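Local coordinates for protein cycloalternan-forming enzyme (Listeria monocytogenes serovar 1/2a, PDB 5F7U) that belongs to the glycoside hydrolase family 31 enzymes, multidomain proteins built round a TIM barrel, and binds glycans and magnesium ions, at residues D866-S880 against N916-A930. The protein carries 1 engineered substitution. Sequence-based numbering, arbitrary orientation.
Sequences DLPAMADETTMQVFS and NLTYVKAAAKDAKQA
Gln877 lies alongside the ring of Tyr919, both side chains pointing the same way, with Gln877 NE2 over one face, 3.4 Å from Tyr919 CZ and set toward the rim. Gln877 CG also packs on that face, a CH-pi contact 4.3 Å from the Tyr919 centroid. Polar partners fix the amide from beyond the pair: Arg829 NE donates to OE1, and NE2 bonds to Tyr810 O. On the side of the sheet that carries Gln877 and Tyr919, Lys921 runs extended from its backbone (CG anti to N, chi1 -176°) until a bend at chi3; its CG meets Glu873 CG, and CD and CE lie against the carboxylate. Lys921 NZ forms a long salt bridge to Glu873 OE2, 3.6 Å, and also donates to Phe902 O, Ala905 O and a water that bridges to Glu873 OE1. Strands 874-879 and 917-922 pair antiparallel, the central and next strand of one sheet; the two segments also pair at 866-867 with 929-930, in a second sheet, the chain passing between the sheets in both segments, consistent with a beta-sandwich. Between the layers Leu867 CD2 meets Ala922 CB at 3.8 Å, and Val878 and Val920 pack on Leu933 and Ile931. A water hydrogen-bonded to Thr874 OG1 donates to Val920 O. At the other end, Thr918 OG1 donates to Ser880 OG, 3.1 Å away.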
loop_
_atom_site.group_PDB
_atom_site.type_symbol
_atom_site.label_atom_id
_atom_site.label_comp_id
_atom_site.label_asym_id
_atom_site.label_seq_id
_atom_site.Cartn_x
_atom_site.Cartn_y
_atom_site.Cartn_z
ATOM N N ASP A 866 23.620 6.611 -23.397
ATOM C CA ASP A 866 22.911 6.567 -24.656
ATOM C C ASP A 866 21.570 7.233 -24.445
ATOM O O ASP A 866 20.667 6.666 -23.811
ATOM C CB ASP A 866 22.765 5.127 -25.144
ATOM C CG ASP A 866 24.081 4.526 -25.631
ATOM O OD1 ASP A 866 25.109 5.255 -25.796
ATOM O OD2 ASP A 866 24.085 3.295 -25.873
ATOM N N LEU A 867 21.469 8.460 -24.944
ATOM C CA LEU A 867 20.264 9.264 -24.781
ATOM C C LEU A 867 19.392 9.120 -26.038
ATOM O O LEU A 867 19.890 9.258 -27.152
ATOM C CB LEU A 867 20.669 10.717 -24.527
ATOM C CG LEU A 867 19.675 11.802 -24.119
ATOM C CD1 LEU A 867 19.194 11.620 -22.685
ATOM C CD2 LEU A 867 20.350 13.152 -24.292
ATOM N N PRO A 868 18.094 8.791 -25.869
ATOM C CA PRO A 868 17.247 8.664 -27.051
ATOM C C PRO A 868 16.854 10.062 -27.531
ATOM O O PRO A 868 17.228 11.048 -26.885
ATOM C CB PRO A 868 16.030 7.906 -26.510
ATOM C CG PRO A 868 15.900 8.401 -25.112
ATOM C CD PRO A 868 17.324 8.606 -24.627
ATOM N N ALA A 869 16.108 10.147 -28.634
ATOM C CA ALA A 869 15.501 11.412 -29.045
ATOM C C ALA A 869 14.683 11.973 -27.867
ATOM O O ALA A 869 13.976 11.219 -27.190
ATOM C CB ALA A 869 14.618 11.200 -30.257
ATOM N N MET A 870 14.823 13.272 -27.609
ATOM C CA MET A 870 14.096 13.952 -26.521
ATOM C C MET A 870 13.453 15.222 -27.068
ATOM O O MET A 870 13.939 15.797 -28.045
ATOM C CB MET A 870 15.036 14.332 -25.364
ATOM C CG MET A 870 15.795 13.186 -24.711
ATOM S SD MET A 870 14.759 12.015 -23.800
ATOM C CE MET A 870 14.428 12.941 -22.306
ATOM N N ALA A 871 12.382 15.667 -26.420
ATOM C CA ALA A 871 11.712 16.901 -26.806
ATOM C C ALA A 871 12.258 18.100 -26.037
ATOM O O ALA A 871 11.947 19.244 -26.362
ATOM C CB ALA A 871 10.216 16.767 -26.589
ATOM N N ASP A 872 13.081 17.831 -25.026
ATOM C CA ASP A 872 13.617 18.862 -24.143
ATOM C C ASP A 872 15.125 18.753 -24.067
ATOM O O ASP A 872 15.682 17.669 -24.250
ATOM C CB ASP A 872 13.083 18.680 -22.716
ATOM C CG ASP A 872 11.576 18.779 -22.626
ATOM O OD1 ASP A 872 11.062 19.906 -22.532
ATOM O OD2 ASP A 872 10.897 17.733 -22.625
ATOM N N GLU A 873 15.769 19.882 -23.775
ATOM C CA GLU A 873 17.140 19.902 -23.253
ATOM C C GLU A 873 17.219 18.947 -22.054
ATOM O O GLU A 873 16.272 18.831 -21.279
ATOM C CB GLU A 873 17.462 21.328 -22.824
ATOM C CG GLU A 873 18.775 21.593 -22.102
ATOM C CD GLU A 873 18.940 23.082 -21.836
ATOM O OE1 GLU A 873 19.260 23.818 -22.792
ATOM O OE2 GLU A 873 18.729 23.529 -20.689
ATOM N N THR A 874 18.320 18.223 -21.942
ATOM C CA THR A 874 18.496 17.293 -20.837
ATOM C C THR A 874 19.801 17.576 -20.111
ATOM O O THR A 874 20.780 17.950 -20.736
ATOM C CB THR A 874 18.479 15.815 -21.299
ATOM O OG1 THR A 874 19.412 15.644 -22.360
ATOM C CG2 THR A 874 17.106 15.390 -21.792
ATOM N N THR A 875 19.804 17.376 -18.797
ATOM C CA THR A 875 21.020 17.473 -18.003
ATOM C C THR A 875 21.245 16.138 -17.299
ATOM O O THR A 875 20.390 15.688 -16.539
ATOM C CB THR A 875 20.938 18.599 -16.949
ATOM O OG1 THR A 875 20.689 19.864 -17.589
ATOM C CG2 THR A 875 22.237 18.687 -16.132
ATOM N N MET A 876 22.378 15.500 -17.561
ATOM C CA MET A 876 22.775 14.347 -16.759
ATOM C C MET A 876 23.488 14.853 -15.502
ATOM O O MET A 876 24.295 15.790 -15.578
ATOM C CB MET A 876 23.743 13.419 -17.521
ATOM C CG MET A 876 23.298 12.943 -18.894
ATOM S SD MET A 876 21.717 12.066 -18.943
ATOM C CE MET A 876 22.047 10.657 -17.905
ATOM N N GLN A 877 23.215 14.222 -14.361
ATOM C CA GLN A 877 24.072 14.390 -13.188
ATOM C C GLN A 877 24.665 13.032 -12.848
ATOM O O GLN A 877 24.005 12.181 -12.240
ATOM C CB GLN A 877 23.309 14.943 -11.976
ATOM C CG GLN A 877 22.788 16.369 -12.126
ATOM C CD GLN A 877 22.127 16.888 -10.863
ATOM O OE1 GLN A 877 21.589 16.119 -10.051
ATOM N NE2 GLN A 877 22.156 18.215 -10.687
ATOM N N VAL A 878 25.917 12.839 -13.240
ATOM C CA VAL A 878 26.571 11.533 -13.118
ATOM C C VAL A 878 27.475 11.521 -11.889
ATOM O O VAL A 878 28.386 12.354 -11.772
ATOM C CB VAL A 878 27.404 11.199 -14.385
ATOM C CG1 VAL A 878 27.924 9.765 -14.340
ATOM C CG2 VAL A 878 26.601 11.425 -15.657
ATOM N N PHE A 879 27.268 10.533 -11.016
ATOM C CA PHE A 879 28.096 10.353 -9.806
ATOM C C PHE A 879 29.450 9.809 -10.257
ATOM O O PHE A 879 29.529 8.688 -10.773
ATOM C CB PHE A 879 27.382 9.386 -8.849
ATOM C CG PHE A 879 27.959 9.321 -7.453
ATOM C CD1 PHE A 879 28.078 10.468 -6.651
ATOM C CD2 PHE A 879 28.300 8.073 -6.894
ATOM C CE1 PHE A 879 28.557 10.380 -5.331
ATOM C CE2 PHE A 879 28.792 7.987 -5.596
ATOM C CZ PHE A 879 28.909 9.132 -4.807
ATOM N N SER A 880 30.502 10.617 -10.119
ATOM C CA SER A 880 31.848 10.237 -10.589
ATOM C C SER A 880 32.850 11.281 -10.176
ATOM O O SER A 880 32.472 12.352 -9.714
ATOM C CB SER A 880 31.893 10.127 -12.130
ATOM O OG SER A 880 31.919 11.419 -12.741
ATOM N N ASN A 916 30.049 15.576 -5.886
ATOM C CA ASN A 916 30.759 14.693 -6.809
ATOM C C ASN A 916 29.879 14.242 -7.972
ATOM O O ASN A 916 29.748 13.055 -8.278
ATOM C CB ASN A 916 31.408 13.521 -6.056
ATOM C CG ASN A 916 32.466 13.982 -5.076
ATOM O OD1 ASN A 916 33.432 14.667 -5.454
ATOM N ND2 ASN A 916 32.299 13.606 -3.811
ATOM N N LEU A 917 29.220 15.222 -8.585
ATOM C CA LEU A 917 28.374 14.971 -9.742
ATOM C C LEU A 917 28.878 15.737 -10.944
ATOM O O LEU A 917 29.141 16.934 -10.844
ATOM C CB LEU A 917 26.938 15.415 -9.463
ATOM C CG LEU A 917 26.172 14.663 -8.366
ATOM C CD1 LEU A 917 24.874 15.399 -8.100
ATOM C CD2 LEU A 917 25.885 13.231 -8.796
ATOM N N THR A 918 29.005 15.026 -12.066
ATOM C CA THR A 918 29.255 15.651 -13.363
ATOM C C THR A 918 27.936 16.002 -14.061
ATOM O O THR A 918 27.140 15.114 -14.377
ATOM C CB THR A 918 30.082 14.749 -14.288
ATOM O OG1 THR A 918 31.280 14.341 -13.608
ATOM C CG2 THR A 918 30.475 15.530 -15.549
ATOM N N TYR A 919 27.737 17.288 -14.337
ATOM C CA TYR A 919 26.553 17.722 -15.081
ATOM C C TYR A 919 26.894 17.715 -16.561
ATOM O O TYR A 919 27.952 18.221 -16.934
ATOM C CB TYR A 919 26.134 19.154 -14.716
ATOM C CG TYR A 919 25.697 19.452 -13.281
ATOM C CD1 TYR A 919 26.024 18.610 -12.208
ATOM C CD2 TYR A 919 25.030 20.643 -12.997
ATOM C CE1 TYR A 919 25.650 18.924 -10.909
ATOM C CE2 TYR A 919 24.666 20.972 -11.696
ATOM C CZ TYR A 919 24.979 20.110 -10.662
ATOM O OH TYR A 919 24.626 20.431 -9.378
ATOM N N VAL A 920 26.011 17.155 -17.394
ATOM C CA VAL A 920 26.198 17.181 -18.862
ATOM C C VAL A 920 24.899 17.656 -19.521
ATOM O O VAL A 920 23.860 17.005 -19.380
ATOM C CB VAL A 920 26.608 15.801 -19.443
ATOM C CG1 VAL A 920 26.810 15.880 -20.959
ATOM C CG2 VAL A 920 27.887 15.277 -18.787
ATOM N N LYS A 921 24.963 18.791 -20.213
ATOM C CA LYS A 921 23.810 19.317 -20.931
ATOM C C LYS A 921 23.860 18.897 -22.392
ATOM O O LYS A 921 24.850 19.163 -23.079
ATOM C CB LYS A 921 23.751 20.843 -20.825
ATOM C CG LYS A 921 22.522 21.471 -21.475
ATOM C CD LYS A 921 22.535 22.981 -21.278
ATOM C CE LYS A 921 22.114 23.389 -19.875
ATOM N NZ LYS A 921 21.920 24.869 -19.773
ATOM N N ALA A 922 22.790 18.244 -22.843
ATOM C CA ALA A 922 22.595 17.887 -24.255
ATOM C C ALA A 922 21.393 18.654 -24.772
ATOM O O ALA A 922 20.386 18.773 -24.084
ATOM C CB ALA A 922 22.360 16.389 -24.413
ATOM N N ALA A 923 21.517 19.192 -25.981
ATOM C CA ALA A 923 20.419 19.903 -26.627
ATOM C C ALA A 923 19.284 18.933 -26.987
ATOM O O ALA A 923 19.515 17.732 -27.126
ATOM C CB ALA A 923 20.931 20.628 -27.869
ATOM N N ALA A 924 18.066 19.448 -27.124
ATOM C CA ALA A 924 16.950 18.654 -27.642
ATOM C C ALA A 924 17.233 18.298 -29.096
ATOM O O ALA A 924 17.550 19.179 -29.897
ATOM C CB ALA A 924 15.632 19.419 -27.531
ATOM N N LYS A 925 17.149 17.015 -29.424
ATOM C CA LYS A 925 17.363 16.529 -30.800
ATOM C C LYS A 925 16.396 15.395 -31.090
ATOM O O LYS A 925 16.098 14.590 -30.207
ATOM C CB LYS A 925 18.795 16.019 -31.003
ATOM C CG LYS A 925 19.834 17.125 -31.098
ATOM C CD LYS A 925 21.122 16.661 -31.738
ATOM C CE LYS A 925 22.038 17.856 -31.925
ATOM N NZ LYS A 925 22.869 17.694 -33.151
ATOM N N ASP A 926 15.935 15.323 -32.335
ATOM C CA ASP A 926 15.059 14.248 -32.772
ATOM C C ASP A 926 15.846 13.000 -33.231
ATOM O O ASP A 926 15.457 12.293 -34.178
ATOM C CB ASP A 926 14.125 14.762 -33.870
ATOM C CG ASP A 926 12.888 13.892 -34.045
ATOM O OD1 ASP A 926 12.739 12.871 -33.327
ATOM O OD2 ASP A 926 12.051 14.237 -34.913
ATOM N N ALA A 927 16.960 12.748 -32.554
ATOM C CA ALA A 927 17.852 11.642 -32.850
ATOM C C ALA A 927 18.526 11.215 -31.563
ATOM O O ALA A 927 18.601 11.998 -30.614
ATOM C CB ALA A 927 18.902 12.063 -33.871
ATOM N N LYS A 928 19.008 9.973 -31.542
ATOM C CA LYS A 928 19.799 9.447 -30.425
ATOM C C LYS A 928 21.104 10.232 -30.298
ATOM O O LYS A 928 21.655 10.695 -31.305
ATOM C CB LYS A 928 20.114 7.967 -30.631
ATOM C CG LYS A 928 18.890 7.052 -30.671
ATOM C CD LYS A 928 19.250 5.567 -30.805
ATOM C CE LYS A 928 20.024 4.997 -29.606
ATOM N NZ LYS A 928 19.446 5.228 -28.236
ATOM N N GLN A 929 21.576 10.398 -29.066
ATOM C CA GLN A 929 22.842 11.092 -28.810
ATOM C C GLN A 929 23.712 10.246 -27.907
ATOM O O GLN A 929 23.248 9.747 -26.888
ATOM C CB GLN A 929 22.615 12.475 -28.192
ATOM C CG GLN A 929 21.936 13.456 -29.149
ATOM C CD GLN A 929 21.784 14.825 -28.539
ATOM O OE1 GLN A 929 20.777 15.119 -27.889
ATOM N NE2 GLN A 929 22.790 15.670 -28.726
ATOM N N ALA A 930 24.976 10.102 -28.286
ATOM C CA ALA A 930 25.924 9.279 -27.540
ATOM C C ALA A 930 26.831 10.161 -26.676
ATOM O O ALA A 930 27.706 10.854 -27.201
ATOM C CB ALA A 930 26.733 8.414 -28.503
HETATM O O HOH W 1 18.876 12.911 -27.978
HETATM O O HOH W 2 17.374 15.221 -27.390
HETATM O O HOH W 3 18.131 16.465 -24.765
HETATM O O HOH W 4 20.471 26.016 -22.115
HETATM O O HOH W 5 22.087 15.117 -21.141
#